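Local atomic coordinates of heme-binding protein HutZ (PDB entry 3TGV), a protein that binds heme and probably degrades it to biliverdin beta and delta, releasing the iron, as a member of the HugZ/HutZ family of heme oxygenases. Residues E40-I49 / D121-P129; P60-E68 / R79-A88. The protein carries 1 engineered substitution. All coordinates share one frame; numbering follows the deposited sequence.

In the fold
From the N terminus the chain runs through helix 3-13 and the hairpin of strands 16-22 and 28-38 to strand 41-47. Strand 122-129, far along the sequence, returns to pair with 41-47 in contact 1, closing a long loop of 71 residues. Contact 2 is nested inside it: strand 61-67, reached through helix 51-58, pairs with strand 81-91 across a short connection that contains no helix or strand. The two pairings, with centres about 14 Å apart, belong to one antiparallel sheet, because strands 81-91 and 122-129 are neighbours; Val87 and Gln128 join there by backbone, and the rings of Tyr42 and Phe84 meet.

Contact 1 (E40-I49 / D121-P129); sequences EGYFVLISHI and DFMLFRLQP
Phe43 and Arg126 lie side by side across the two strands, ring and guanidinium planes 4° apart, but the touching is by the aliphatic chain: Arg126 CB lies 3.4 Å from Phe43 CE1 and CD meets CZ, while the guanidinium does not stack on the ring. Next along this face, Leu124 CD1 reaches Phe43 CB at 4.0 Å, and at the far end Ser47 CB sits over one face of the Phe122 ring in a CH-pi contact, 4.0 Å from its centroid. The other face carries Ile46, whose chi1 of 60°, with CG1 between backbone N and carbonyl carbon, brings CG1 and CD1 together against the CD2/CE2 side of the Phe125 ring, CG1 3.9 Å from CD2. Beyond it, Met123 SD approaches the edge of the His48 ring, 4.8 Å from the centroid. Paired backbone bonds at Tyr42-Leu127, Val44-Phe125 and Ile46-Met123 hold the register, and His48 N extends the ladder to Asp121 O at 2.6 Å. Helix 96-109 covers the Phe43, Leu45 and Leu124 face; the other turns to strands 28-38 and 81-91, with helix 51-58 at its Ile46/Phe125 end. Tyr42 OH is hydrogen-bonded to Arg11. Such a ladder fits the antiparallel beta-barrel core of the split-barrel, FMN-binding fold.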
ATOM      1  N   GLU A  40      20.295 -10.549  -4.099  1.00 40.16           N
ATOM      2  CA  GLU A  40      20.678  -9.798  -2.906  1.00 42.54           C
ATOM      3  C   GLU A  40      19.478  -9.215  -2.158  1.00 40.84           C
ATOM      4  O   GLU A  40      19.617  -8.748  -1.029  1.00 40.20           O
ATOM      5  CB  GLU A  40      21.619  -8.654  -3.298  1.00 46.41           C
ATOM      6  CG  GLU A  40      22.660  -9.024  -4.338  1.00 48.96           C
ATOM      7  CD  GLU A  40      23.830  -9.781  -3.740  1.00 57.96           C
ATOM      8  OE1 GLU A  40      24.759  -9.127  -3.213  1.00 61.88           O
ATOM      9  OE2 GLU A  40      23.820 -11.030  -3.792  1.00 61.01           O
ATOM     10  N   GLY A  41      18.311  -9.217  -2.800  1.00 38.57           N
ATOM     11  CA  GLY A  41      17.088  -8.735  -2.178  1.00 35.64           C
ATOM     12  C   GLY A  41      16.269  -7.847  -3.097  1.00 34.45           C
ATOM     13  O   GLY A  41      16.480  -7.825  -4.311  1.00 35.24           O
ATOM     14  N   TYR A  42      15.325  -7.113  -2.519  1.00 30.33           N
ATOM     15  CA  TYR A  42      14.555  -6.137  -3.278  1.00 31.04           C
ATOM     16  C   TYR A  42      15.160  -4.748  -3.085  1.00 29.99           C
ATOM     17  O   TYR A  42      15.647  -4.423  -2.005  1.00 32.90           O
ATOM     18  CB  TYR A  42      13.093  -6.145  -2.841  1.00 29.85           C
ATOM     19  CG  TYR A  42      12.338  -7.423  -3.166  1.00 32.02           C
ATOM     20  CD1 TYR A  42      11.430  -7.467  -4.218  1.00 31.04           C
ATOM     21  CD2 TYR A  42      12.533  -8.574  -2.425  1.00 28.88           C
ATOM     22  CE1 TYR A  42      10.727  -8.623  -4.520  1.00 33.02           C
ATOM     23  CE2 TYR A  42      11.836  -9.746  -2.724  1.00 33.83           C
ATOM     24  CZ  TYR A  42      10.939  -9.761  -3.773  1.00 35.60           C
ATOM     25  OH  TYR A  42      10.241 -10.917  -4.072  1.00 40.59           O
ATOM     26  N   PHE A  43      15.135  -3.930  -4.126  1.00 30.28           N
ATOM     27  CA  PHE A  43      15.746  -2.610  -4.038  1.00 33.29           C
ATOM     28  C   PHE A  43      14.801  -1.506  -4.470  1.00 29.74           C
ATOM     29  O   PHE A  43      14.138  -1.609  -5.501  1.00 31.85           O
ATOM     30  CB  PHE A  43      17.032  -2.551  -4.861  1.00 30.95           C
ATOM     31  CG  PHE A  43      18.104  -3.474  -4.361  1.00 35.84           C
ATOM     32  CD1 PHE A  43      19.138  -2.994  -3.568  1.00 36.21           C
ATOM     33  CD2 PHE A  43      18.073  -4.829  -4.677  1.00 33.58           C
ATOM     34  CE1 PHE A  43      20.125  -3.851  -3.104  1.00 39.79           C
ATOM     35  CE2 PHE A  43      19.049  -5.683  -4.218  1.00 34.10           C
ATOM     36  CZ  PHE A  43      20.075  -5.201  -3.430  1.00 36.50           C
ATOM     37  N   VAL A  44      14.748  -0.448  -3.670  1.00 27.86           N
ATOM     38  CA  VAL A  44      14.003   0.750  -4.040  1.00 30.12           C
ATOM     39  C   VAL A  44      14.905   1.974  -3.973  1.00 33.39           C
ATOM     40  O   VAL A  44      15.803   2.043  -3.134  1.00 30.90           O
ATOM     41  CB  VAL A  44      12.795   0.969  -3.125  1.00 31.65           C
ATOM     42  CG1 VAL A  44      11.799  -0.186  -3.286  1.00 27.65           C
ATOM     43  CG2 VAL A  44      13.249   1.113  -1.674  1.00 28.78           C
ATOM     44  N   LEU A  45      14.652   2.931  -4.862  1.00 32.29           N
ATOM     45  CA  LEU A  45      15.429   4.165  -4.947  1.00 31.94           C
ATOM     46  C   LEU A  45      14.507   5.334  -4.633  1.00 32.69           C
ATOM     47  O   LEU A  45      13.727   5.757  -5.482  1.00 30.56           O
ATOM     48  CB  LEU A  45      16.018   4.328  -6.349  1.00 33.05           C
ATOM     49  CG  LEU A  45      16.906   5.557  -6.601  1.00 34.69           C
ATOM     50  CD1 LEU A  45      18.116   5.535  -5.680  1.00 33.00           C
ATOM     51  CD2 LEU A  45      17.339   5.641  -8.056  1.00 34.35           C
ATOM     52  N   ILE A  46      14.608   5.854  -3.414  1.00 29.86           N
ATOM     53  CA  ILE A  46      13.605   6.770  -2.894  1.00 29.09           C
ATOM     54  C   ILE A  46      14.199   8.053  -2.287  1.00 34.62           C
ATOM     55  O   ILE A  46      15.391   8.126  -1.978  1.00 33.69           O
ATOM     56  CB  ILE A  46      12.709   6.073  -1.846  1.00 25.74           C
ATOM     57  CG1 ILE A  46      13.554   5.572  -0.678  1.00 29.37           C
ATOM     58  CG2 ILE A  46      11.943   4.938  -2.490  1.00 28.31           C
ATOM     59  CD1 ILE A  46      12.738   5.030   0.496  1.00 31.38           C
ATOM     60  N   SER A  47      13.343   9.048  -2.101  1.00 31.65           N
ATOM     61  CA  SER A  47      13.783  10.376  -1.694  1.00 34.56           C
ATOM     62  C   SER A  47      13.769  10.592  -0.183  1.00 31.00           C
ATOM     63  O   SER A  47      12.757  10.371   0.478  1.00 30.28           O
ATOM     64  CB  SER A  47      12.925  11.434  -2.391  1.00 34.74           C
ATOM     65  OG  SER A  47      13.329  12.745  -2.042  1.00 34.14           O
ATOM     66  N   HIS A  48      14.899  11.054   0.348  1.00 37.78           N
ATOM     67  CA  HIS A  48      15.016  11.403   1.760  1.00 36.05           C
ATOM     68  C   HIS A  48      14.033  12.502   2.154  1.00 35.58           C
ATOM     69  O   HIS A  48      13.709  12.669   3.332  1.00 36.59           O
ATOM     70  CB  HIS A  48      16.446  11.836   2.088  1.00 38.72           C
ATOM     71  CG  HIS A  48      16.681  12.078   3.547  1.00 39.36           C
ATOM     72  ND1 HIS A  48      16.622  13.337   4.112  1.00 40.62           N
ATOM     73  CD2 HIS A  48      16.959  11.223   4.557  1.00 39.06           C
ATOM     74  CE1 HIS A  48      16.860  13.242   5.409  1.00 42.38           C
ATOM     75  NE2 HIS A  48      17.067  11.970   5.703  1.00 42.69           N
ATOM     76  N   ILE A  49      13.549  13.253   1.175  1.00 32.51           N
ATOM     77  CA  ILE A  49      12.511  14.235   1.470  1.00 34.91           C
ATOM     78  C   ILE A  49      11.202  13.574   1.938  1.00 34.91           C
ATOM     79  O   ILE A  49      10.469  14.128   2.758  1.00 35.39           O
ATOM     80  CB  ILE A  49      12.269  15.168   0.295  1.00 34.36           C
ATOM     81  CG1 ILE A  49      13.548  15.968   0.009  1.00 42.79           C
ATOM     82  CG2 ILE A  49      11.115  16.122   0.603  1.00 36.81           C
ATOM     83  CD1 ILE A  49      13.481  16.793  -1.257  1.00 40.93           C
ATOM     84  N   ASP A 121      19.418  13.470  -2.387  1.00 43.17           N
ATOM     85  CA  ASP A 121      18.356  12.962  -1.516  1.00 48.49           C
ATOM     86  C   ASP A 121      17.802  11.597  -1.943  1.00 39.74           C
ATOM     87  O   ASP A 121      17.040  10.984  -1.204  1.00 42.43           O
ATOM     88  CB  ASP A 121      17.233  13.980  -1.225  1.00 45.31           C
ATOM     89  CG  ASP A 121      16.826  14.775  -2.434  1.00 51.13           C
ATOM     90  OD1 ASP A 121      16.321  14.177  -3.404  1.00 52.87           O
ATOM     91  OD2 ASP A 121      16.989  16.010  -2.396  1.00 50.06           O
ATOM     92  N   PHE A 122      18.197  11.106  -3.112  1.00 37.81           N
ATOM     93  CA  PHE A 122      17.754   9.771  -3.504  1.00 37.05           C
ATOM     94  C   PHE A 122      18.674   8.691  -2.990  1.00 37.95           C
ATOM     95  O   PHE A 122      19.837   8.614  -3.374  1.00 39.82           O
ATOM     96  CB  PHE A 122      17.523   9.653  -5.004  1.00 34.06           C
ATOM     97  CG  PHE A 122      16.142  10.053  -5.417  1.00 35.00           C
ATOM     98  CD1 PHE A 122      15.849  11.374  -5.692  1.00 37.28           C
ATOM     99  CD2 PHE A 122      15.126   9.110  -5.495  1.00 35.14           C
ATOM    100  CE1 PHE A 122      14.574  11.754  -6.059  1.00 36.68           C
ATOM    101  CE2 PHE A 122      13.846   9.480  -5.861  1.00 36.50           C
ATOM    102  CZ  PHE A 122      13.570  10.804  -6.145  1.00 36.07           C
ATOM    103  N   MET A 123      18.127   7.869  -2.103  1.00 35.94           N
ATOM    104  CA  MET A 123      18.874   6.834  -1.417  1.00 36.62           C
ATOM    105  C   MET A 123      18.444   5.471  -1.943  1.00 35.10           C
ATOM    106  O   MET A 123      17.284   5.279  -2.306  1.00 33.42           O
ATOM    107  CB  MET A 123      18.587   6.907   0.081  1.00 35.18           C
ATOM    108  CG  MET A 123      18.723   8.292   0.667  1.00 43.93           C
ATOM    109  SD  MET A 123      18.138   8.351   2.369  1.00 43.86           S
ATOM    110  CE  MET A 123      19.562   9.108   3.161  1.00 53.67           C
ATOM    111  N   LEU A 124      19.375   4.526  -1.972  1.00 36.03           N
ATOM    112  CA  LEU A 124      19.064   3.171  -2.414  1.00 35.21           C
ATOM    113  C   LEU A 124      18.987   2.232  -1.219  1.00 35.41           C
ATOM    114  O   LEU A 124      19.966   2.058  -0.494  1.00 38.80           O
ATOM    115  CB  LEU A 124      20.126   2.689  -3.402  1.00 37.07           C
ATOM    116  CG  LEU A 124      20.046   1.250  -3.912  1.00 38.74           C
ATOM    117  CD1 LEU A 124      18.766   1.017  -4.708  1.00 32.65           C
ATOM    118  CD2 LEU A 124      21.266   0.949  -4.759  1.00 39.77           C
ATOM    119  N   PHE A 125      17.822   1.633  -1.003  1.00 32.51           N
ATOM    120  CA  PHE A 125      17.654   0.707   0.113  1.00 32.44           C
ATOM    121  C   PHE A 125      17.547  -0.731  -0.369  1.00 30.97           C
ATOM    122  O   PHE A 125      16.788  -1.023  -1.286  1.00 29.52           O
ATOM    123  CB  PHE A 125      16.415   1.054   0.951  1.00 31.52           C
ATOM    124  CG  PHE A 125      16.561   2.306   1.777  1.00 33.30           C
ATOM    125  CD1 PHE A 125      16.965   2.236   3.102  1.00 31.87           C
ATOM    126  CD2 PHE A 125      16.285   3.543   1.232  1.00 29.49           C
ATOM    127  CE1 PHE A 125      17.097   3.380   3.866  1.00 33.74           C
ATOM    128  CE2 PHE A 125      16.418   4.689   1.989  1.00 32.91           C
ATOM    129  CZ  PHE A 125      16.826   4.607   3.307  1.00 34.31           C
ATOM    130  N   ARG A 126      18.317  -1.617   0.253  1.00 29.69           N
ATOM    131  CA  ARG A 126      18.132  -3.056   0.070  1.00 35.81           C
ATOM    132  C   ARG A 126      17.131  -3.596   1.081  1.00 30.34           C
ATOM    133  O   ARG A 126      17.238  -3.325   2.274  1.00 34.87           O
ATOM    134  CB  ARG A 126      19.455  -3.807   0.222  1.00 38.31           C
ATOM    135  CG  ARG A 126      19.243  -5.250   0.627  1.00 41.32           C
ATOM    136  CD  ARG A 126      20.321  -6.188   0.123  1.00 44.75           C
ATOM    137  NE  ARG A 126      21.553  -6.097   0.892  1.00 51.63           N
ATOM    138  CZ  ARG A 126      22.379  -7.120   1.088  1.00 55.31           C
ATOM    139  NH1 ARG A 126      22.095  -8.318   0.581  1.00 49.95           N
ATOM    140  NH2 ARG A 126      23.490  -6.950   1.796  1.00 54.32           N
ATOM    141  N   LEU A 127      16.155  -4.362   0.608  1.00 31.84           N
ATOM    142  CA  LEU A 127      15.153  -4.928   1.498  1.00 29.08           C
ATOM    143  C   LEU A 127      15.210  -6.442   1.441  1.00 30.47           C
ATOM    144  O   LEU A 127      15.048  -7.029   0.374  1.00 27.77           O
ATOM    145  CB  LEU A 127      13.762  -4.459   1.091  1.00 28.62           C
ATOM    146  CG  LEU A 127      13.656  -2.989   0.715  1.00 28.26           C
ATOM    147  CD1 LEU A 127      12.253  -2.710   0.233  1.00 29.09           C
ATOM    148  CD2 LEU A 127      14.011  -2.111   1.896  1.00 29.30           C
ATOM    149  N   GLN A 128      15.421  -7.064   2.598  1.00 31.81           N
ATOM    150  CA  GLN A 128      15.608  -8.510   2.693  1.00 32.91           C
ATOM    151  C   GLN A 128      14.541  -9.158   3.559  1.00 31.88           C
ATOM    152  O   GLN A 128      14.420  -8.845   4.746  1.00 32.00           O
ATOM    153  CB  GLN A 128      16.991  -8.829   3.260  1.00 35.32           C
ATOM    154  CG  GLN A 128      18.111  -8.094   2.554  1.00 36.55           C
ATOM    155  CD  GLN A 128      19.478  -8.529   3.017  1.00 47.31           C
ATOM    156  OE1 GLN A 128      20.103  -7.873   3.857  1.00 50.98           O
ATOM    157  NE2 GLN A 128      19.960  -9.638   2.468  1.00 45.75           N
ATOM    158  N   PRO A 129      13.759 -10.068   2.959  1.00 32.88           N
ATOM    159  CA  PRO A 129      12.650 -10.786   3.610  1.00 32.38           C
ATOM    160  C   PRO A 129      13.125 -11.623   4.777  1.00 37.19           C
ATOM    161  O   PRO A 129      14.242 -12.141   4.724  1.00 40.41           O
ATOM    162  CB  PRO A 129      12.116 -11.700   2.499  1.00 33.37           C
ATOM    163  CG  PRO A 129      13.217 -11.794   1.498  1.00 36.63           C
ATOM    164  CD  PRO A 129      13.927 -10.464   1.552  1.00 30.04           C
TER

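Contact 2 (P60-E68 / R79-A88); sequences PQVSIMMIE and RKRLTFDAVA
Strands 61-67 and 81-88 run antiparallel, their axes 4.6 Å apart at closest approach and their directions 152° apart, with reciprocal backbone bonds at Val62-Ala86, Ile64-Phe84 and Met66-Leu82. Ile64 lies over one face of the Phe84 ring: CB is 4.0 Å from the centroid, and CD1 reaches past CE2 to Ala86 CB at 3.7 Å. This face also bears Met66 and Leu82, which lie side by side against Phe10 of helix 3-13. On the reverse face Ser63 OG donates to Asp85 OD1 at 3.1 Å and is itself met by Val30 N of the second subunit. At the end where the strand connection leaves, Arg79 NH2 gives a bond of 2.7 Å to Glu68 O, seconded by a weak one from NE, while Ile67 CD1 rests over the guanidinium centre. Lys80 N donates a hydrogen bond to Glu68 OE2 at 2.8 Å from above the carboxylate plane; chi1 of Glu68 (77°, CG between backbone N and carbonyl carbon) directs the extended chain to that N. Tyr32 of the second subunit makes a cation-pi contact with Arg79. Such a strand pair, one face turned inward toward strand 122-129 and helix 3-13, the other at the subunit interface, is consistent with the dimeric split barrels of the FMN-binding clan.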
ATOM      1  N   PRO A  60      14.550   0.253  10.634  1.00 34.58           N
ATOM      2  CA  PRO A  60      14.768  -0.475   9.379  1.00 34.57           C
ATOM      3  C   PRO A  60      13.846  -1.666   9.160  1.00 33.87           C
ATOM      4  O   PRO A  60      14.280  -2.670   8.598  1.00 38.50           O
ATOM      5  CB  PRO A  60      16.226  -0.960   9.502  1.00 40.22           C
ATOM      6  CG  PRO A  60      16.805  -0.206  10.684  1.00 39.77           C
ATOM      7  CD  PRO A  60      15.631  -0.002  11.593  1.00 40.20           C
ATOM      8  N   GLN A  61      12.598  -1.570   9.593  1.00 34.43           N
ATOM      9  CA  GLN A  61      11.646  -2.639   9.318  1.00 30.41           C
ATOM     10  C   GLN A  61      10.568  -2.134   8.383  1.00 32.98           C
ATOM     11  O   GLN A  61      10.135  -0.987   8.484  1.00 30.23           O
ATOM     12  CB  GLN A  61      11.041  -3.185  10.599  1.00 34.06           C
ATOM     13  CG  GLN A  61      10.346  -2.167  11.432  1.00 35.77           C
ATOM     14  CD  GLN A  61      10.062  -2.689  12.818  1.00 36.64           C
ATOM     15  OE1 GLN A  61       9.694  -3.851  12.991  1.00 38.13           O
ATOM     16  NE2 GLN A  61      10.233  -1.837  13.815  1.00 35.29           N
ATOM     17  N   VAL A  62      10.166  -2.995   7.455  1.00 29.52           N
ATOM     18  CA  VAL A  62       9.187  -2.656   6.438  1.00 30.58           C
ATOM     19  C   VAL A  62       8.252  -3.831   6.235  1.00 24.80           C
ATOM     20  O   VAL A  62       8.676  -4.974   6.298  1.00 28.45           O
ATOM     21  CB  VAL A  62       9.840  -2.490   5.070  1.00 28.71           C
ATOM     22  CG1 VAL A  62       9.125  -1.416   4.282  1.00 25.75           C
ATOM     23  CG2 VAL A  62      11.306  -2.206   5.221  1.00 38.68           C
ATOM     24  N   SER A  63       6.991  -3.540   5.958  1.00 23.78           N
ATOM     25  CA  SER A  63       6.080  -4.543   5.443  1.00 25.73           C
ATOM     26  C   SER A  63       5.885  -4.233   3.955  1.00 24.74           C
ATOM     27  O   SER A  63       5.600  -3.090   3.583  1.00 22.26           O
ATOM     28  CB  SER A  63       4.766  -4.542   6.234  1.00 23.18           C
ATOM     29  OG  SER A  63       3.836  -5.497   5.739  1.00 24.59           O
ATOM     30  N   ILE A  64       6.083  -5.239   3.104  1.00 21.50           N
ATOM     31  CA  ILE A  64       6.071  -5.049   1.650  1.00 23.41           C
ATOM     32  C   ILE A  64       4.909  -5.781   0.972  1.00 25.68           C
ATOM     33  O   ILE A  64       4.577  -6.916   1.333  1.00 22.85           O
ATOM     34  CB  ILE A  64       7.377  -5.562   1.031  1.00 26.08           C
ATOM     35  CG1 ILE A  64       8.560  -4.722   1.519  1.00 26.24           C
ATOM     36  CG2 ILE A  64       7.292  -5.558  -0.498  1.00 22.63           C
ATOM     37  CD1 ILE A  64       9.900  -5.369   1.282  1.00 28.90           C
ATOM     38  N   MET A  65       4.286  -5.135  -0.002  1.00 21.40           N
ATOM     39  CA  MET A  65       3.214  -5.774  -0.764  1.00 23.82           C
ATOM     40  C   MET A  65       3.322  -5.482  -2.254  1.00 26.84           C
ATOM     41  O   MET A  65       3.529  -4.334  -2.673  1.00 24.15           O
ATOM     42  CB  MET A  65       1.839  -5.349  -0.240  1.00 23.60           C
ATOM     43  CG  MET A  65       0.679  -5.907  -1.042  1.00 30.15           C
ATOM     44  SD  MET A  65      -0.939  -5.589  -0.300  1.00 31.86           S
ATOM     45  CE  MET A  65      -0.955  -3.802  -0.344  1.00 28.42           C
ATOM     46  N   MET A  66       3.193  -6.536  -3.042  1.00 22.32           N
ATOM     47  CA  MET A  66       3.138  -6.442  -4.490  1.00 24.78           C
ATOM     48  C   MET A  66       1.716  -6.877  -4.861  1.00 25.68           C
ATOM     49  O   MET A  66       1.285  -7.977  -4.502  1.00 23.58           O
ATOM     50  CB  MET A  66       4.196  -7.384  -5.068  1.00 26.54           C
ATOM     51  CG  MET A  66       4.469  -7.292  -6.553  1.00 29.86           C
ATOM     52  SD  MET A  66       5.658  -8.578  -7.055  1.00 33.93           S
ATOM     53  CE  MET A  66       6.983  -8.278  -5.905  1.00 19.63           C
ATOM     54  N   ILE A  67       0.969  -6.012  -5.540  1.00 21.34           N
ATOM     55  CA  ILE A  67      -0.468  -6.233  -5.723  1.00 25.12           C
ATOM     56  C   ILE A  67      -0.993  -5.885  -7.124  1.00 26.74           C
ATOM     57  O   ILE A  67      -0.521  -4.929  -7.761  1.00 26.11           O
ATOM     58  CB  ILE A  67      -1.280  -5.447  -4.652  1.00 24.22           C
ATOM     59  CG1 ILE A  67      -2.764  -5.790  -4.750  1.00 26.02           C
ATOM     60  CG2 ILE A  67      -1.024  -3.920  -4.771  1.00 23.49           C
ATOM     61  CD1 ILE A  67      -3.540  -5.434  -3.505  1.00 25.20           C
ATOM     62  N   GLU A  68      -1.963  -6.657  -7.615  1.00 25.11           N
ATOM     63  CA  GLU A  68      -2.520  -6.373  -8.933  1.00 26.99           C
ATOM     64  C   GLU A  68      -3.367  -5.109  -8.850  1.00 26.53           C
ATOM     65  O   GLU A  68      -3.807  -4.728  -7.772  1.00 27.32           O
ATOM     66  CB  GLU A  68      -3.362  -7.537  -9.469  1.00 23.99           C
ATOM     67  CG  GLU A  68      -4.738  -7.645  -8.853  1.00 27.18           C
ATOM     68  CD  GLU A  68      -5.520  -8.854  -9.374  1.00 29.67           C
ATOM     69  OE1 GLU A  68      -5.315  -9.269 -10.533  1.00 34.31           O
ATOM     70  OE2 GLU A  68      -6.343  -9.377  -8.615  1.00 29.44           O
ATOM     71  N   ARG A  79      -7.842  -9.076  -4.180  1.00 28.60           N
ATOM     72  CA  ARG A  79      -6.807  -8.665  -5.116  1.00 29.18           C
ATOM     73  C   ARG A  79      -5.620  -9.626  -5.018  1.00 27.55           C
ATOM     74  O   ARG A  79      -5.121  -9.927  -3.935  1.00 28.16           O
ATOM     75  CB  ARG A  79      -6.395  -7.201  -4.881  1.00 27.91           C
ATOM     76  CG  ARG A  79      -7.468  -6.176  -5.283  1.00 28.06           C
ATOM     77  CD  ARG A  79      -7.109  -4.758  -4.849  1.00 32.83           C
ATOM     78  NE  ARG A  79      -6.056  -4.175  -5.670  1.00 28.66           N
ATOM     79  CZ  ARG A  79      -5.443  -3.025  -5.407  1.00 34.47           C
ATOM     80  NH1 ARG A  79      -5.769  -2.307  -4.336  1.00 32.70           N
ATOM     81  NH2 ARG A  79      -4.500  -2.588  -6.223  1.00 33.59           N
ATOM     82  N   LYS A  80      -5.201 -10.143  -6.163  1.00 25.46           N
ATOM     83  CA  LYS A  80      -4.045 -11.024  -6.242  1.00 27.21           C
ATOM     84  C   LYS A  80      -2.827 -10.290  -5.694  1.00 27.47           C
ATOM     85  O   LYS A  80      -2.532  -9.165  -6.117  1.00 23.83           O
ATOM     86  CB  LYS A  80      -3.833 -11.415  -7.708  1.00 28.34           C
ATOM     87  CG  LYS A  80      -2.728 -12.396  -8.008  1.00 29.53           C
ATOM     88  CD  LYS A  80      -2.867 -12.875  -9.459  1.00 33.65           C
ATOM     89  CE  LYS A  80      -1.564 -13.387 -10.035  1.00 37.50           C
ATOM     90  NZ  LYS A  80      -1.654 -13.714 -11.496  1.00 30.35           N
ATOM     91  N   ARG A  81      -2.123 -10.907  -4.750  1.00 23.39           N
ATOM     92  CA  ARG A  81      -1.031 -10.208  -4.081  1.00 23.27           C
ATOM     93  C   ARG A  81      -0.010 -11.120  -3.414  1.00 25.61           C
ATOM     94  O   ARG A  81      -0.306 -12.279  -3.096  1.00 24.10           O
ATOM     95  CB  ARG A  81      -1.603  -9.246  -3.039  1.00 27.19           C
ATOM     96  CG  ARG A  81      -2.335  -9.933  -1.883  1.00 23.70           C
ATOM     97  CD  ARG A  81      -3.192  -8.928  -1.116  1.00 28.13           C
ATOM     98  NE  ARG A  81      -3.835  -9.519   0.054  1.00 30.13           N
ATOM     99  CZ  ARG A  81      -5.038 -10.091   0.045  1.00 31.71           C
ATOM    100  NH1 ARG A  81      -5.745 -10.147  -1.073  1.00 27.57           N
ATOM    101  NH2 ARG A  81      -5.538 -10.605   1.161  1.00 29.83           N
ATOM    102  N   LEU A  82       1.188 -10.570  -3.214  1.00 23.20           N
ATOM    103  CA  LEU A  82       2.272 -11.198  -2.466  1.00 22.09           C
ATOM    104  C   LEU A  82       2.650 -10.240  -1.355  1.00 25.10           C
ATOM    105  O   LEU A  82       2.853  -9.056  -1.613  1.00 25.40           O
ATOM    106  CB  LEU A  82       3.510 -11.362  -3.344  1.00 22.39           C
ATOM    107  CG  LEU A  82       3.456 -12.263  -4.578  1.00 24.82           C
ATOM    108  CD1 LEU A  82       4.794 -12.258  -5.272  1.00 26.68           C
ATOM    109  CD2 LEU A  82       3.038 -13.695  -4.204  1.00 25.09           C
ATOM    110  N   THR A  83       2.764 -10.726  -0.126  1.00 25.08           N
ATOM    111  CA  THR A  83       3.119  -9.842   0.988  1.00 26.35           C
ATOM    112  C   THR A  83       4.190 -10.495   1.858  1.00 31.61           C
ATOM    113  O   THR A  83       4.185 -11.722   2.067  1.00 27.73           O
ATOM    114  CB  THR A  83       1.883  -9.500   1.848  1.00 32.95           C
ATOM    115  OG1 THR A  83       0.816  -9.052   1.003  1.00 35.07           O
ATOM    116  CG2 THR A  83       2.207  -8.388   2.839  1.00 31.79           C
ATOM    117  N   PHE A  84       5.109  -9.678   2.357  1.00 23.39           N
ATOM    118  CA  PHE A  84       6.165 -10.156   3.240  1.00 25.28           C
ATOM    119  C   PHE A  84       6.776  -8.994   4.003  1.00 28.76           C
ATOM    120  O   PHE A  84       6.707  -7.849   3.553  1.00 26.85           O
ATOM    121  CB  PHE A  84       7.248 -10.910   2.459  1.00 25.94           C
ATOM    122  CG  PHE A  84       7.914 -10.103   1.372  1.00 30.20           C
ATOM    123  CD1 PHE A  84       7.315  -9.957   0.134  1.00 30.46           C
ATOM    124  CD2 PHE A  84       9.162  -9.524   1.579  1.00 28.52           C
ATOM    125  CE1 PHE A  84       7.928  -9.221  -0.876  1.00 28.68           C
ATOM    126  CE2 PHE A  84       9.787  -8.784   0.566  1.00 27.84           C
ATOM    127  CZ  PHE A  84       9.166  -8.642  -0.660  1.00 30.10           C
ATOM    128  N   ASP A  85       7.350  -9.286   5.165  1.00 27.55           N
ATOM    129  CA  ASP A  85       8.061  -8.283   5.946  1.00 28.54           C
ATOM    130  C   ASP A  85       9.535  -8.410   5.633  1.00 32.58           C
ATOM    131  O   ASP A  85       9.976  -9.465   5.178  1.00 29.81           O
ATOM    132  CB  ASP A  85       7.818  -8.471   7.442  1.00 35.59           C
ATOM    133  CG  ASP A  85       6.367  -8.230   7.835  1.00 36.37           C
ATOM    134  OD1 ASP A  85       5.594  -7.687   7.011  1.00 32.83           O
ATOM    135  OD2 ASP A  85       5.994  -8.589   8.972  1.00 42.41           O
ATOM    136  N   ALA A  86      10.291  -7.333   5.863  1.00 29.05           N
ATOM    137  CA  ALA A  86      11.700  -7.279   5.492  1.00 29.90           C
ATOM    138  C   ALA A  86      12.524  -6.394   6.426  1.00 31.95           C
ATOM    139  O   ALA A  86      11.983  -5.660   7.237  1.00 28.16           O
ATOM    140  CB  ALA A  86      11.848  -6.794   4.048  1.00 28.45           C
ATOM    141  N   VAL A  87      13.843  -6.483   6.298  1.00 33.93           N
ATOM    142  CA  VAL A  87      14.758  -5.615   7.026  1.00 35.74           C
ATOM    143  C   VAL A  87      15.458  -4.710   6.031  1.00 33.10           C
ATOM    144  O   VAL A  87      16.039  -5.189   5.059  1.00 35.90           O
ATOM    145  CB  VAL A  87      15.824  -6.419   7.775  1.00 37.29           C
ATOM    146  CG1 VAL A  87      16.797  -5.469   8.482  1.00 37.85           C
ATOM    147  CG2 VAL A  87      15.168  -7.368   8.756  1.00 41.89           C
ATOM    148  N   ALA A  88      15.392  -3.403   6.263  1.00 35.29           N
ATOM    149  CA  ALA A  88      15.935  -2.435   5.317  1.00 31.99           C
ATOM    150  C   ALA A  88      17.367  -2.061   5.643  1.00 35.66           C
ATOM    151  O   ALA A  88      17.739  -1.953   6.804  1.00 35.06           O
ATOM    152  CB  ALA A  88      15.070  -1.175   5.274  1.00 26.92           C
TER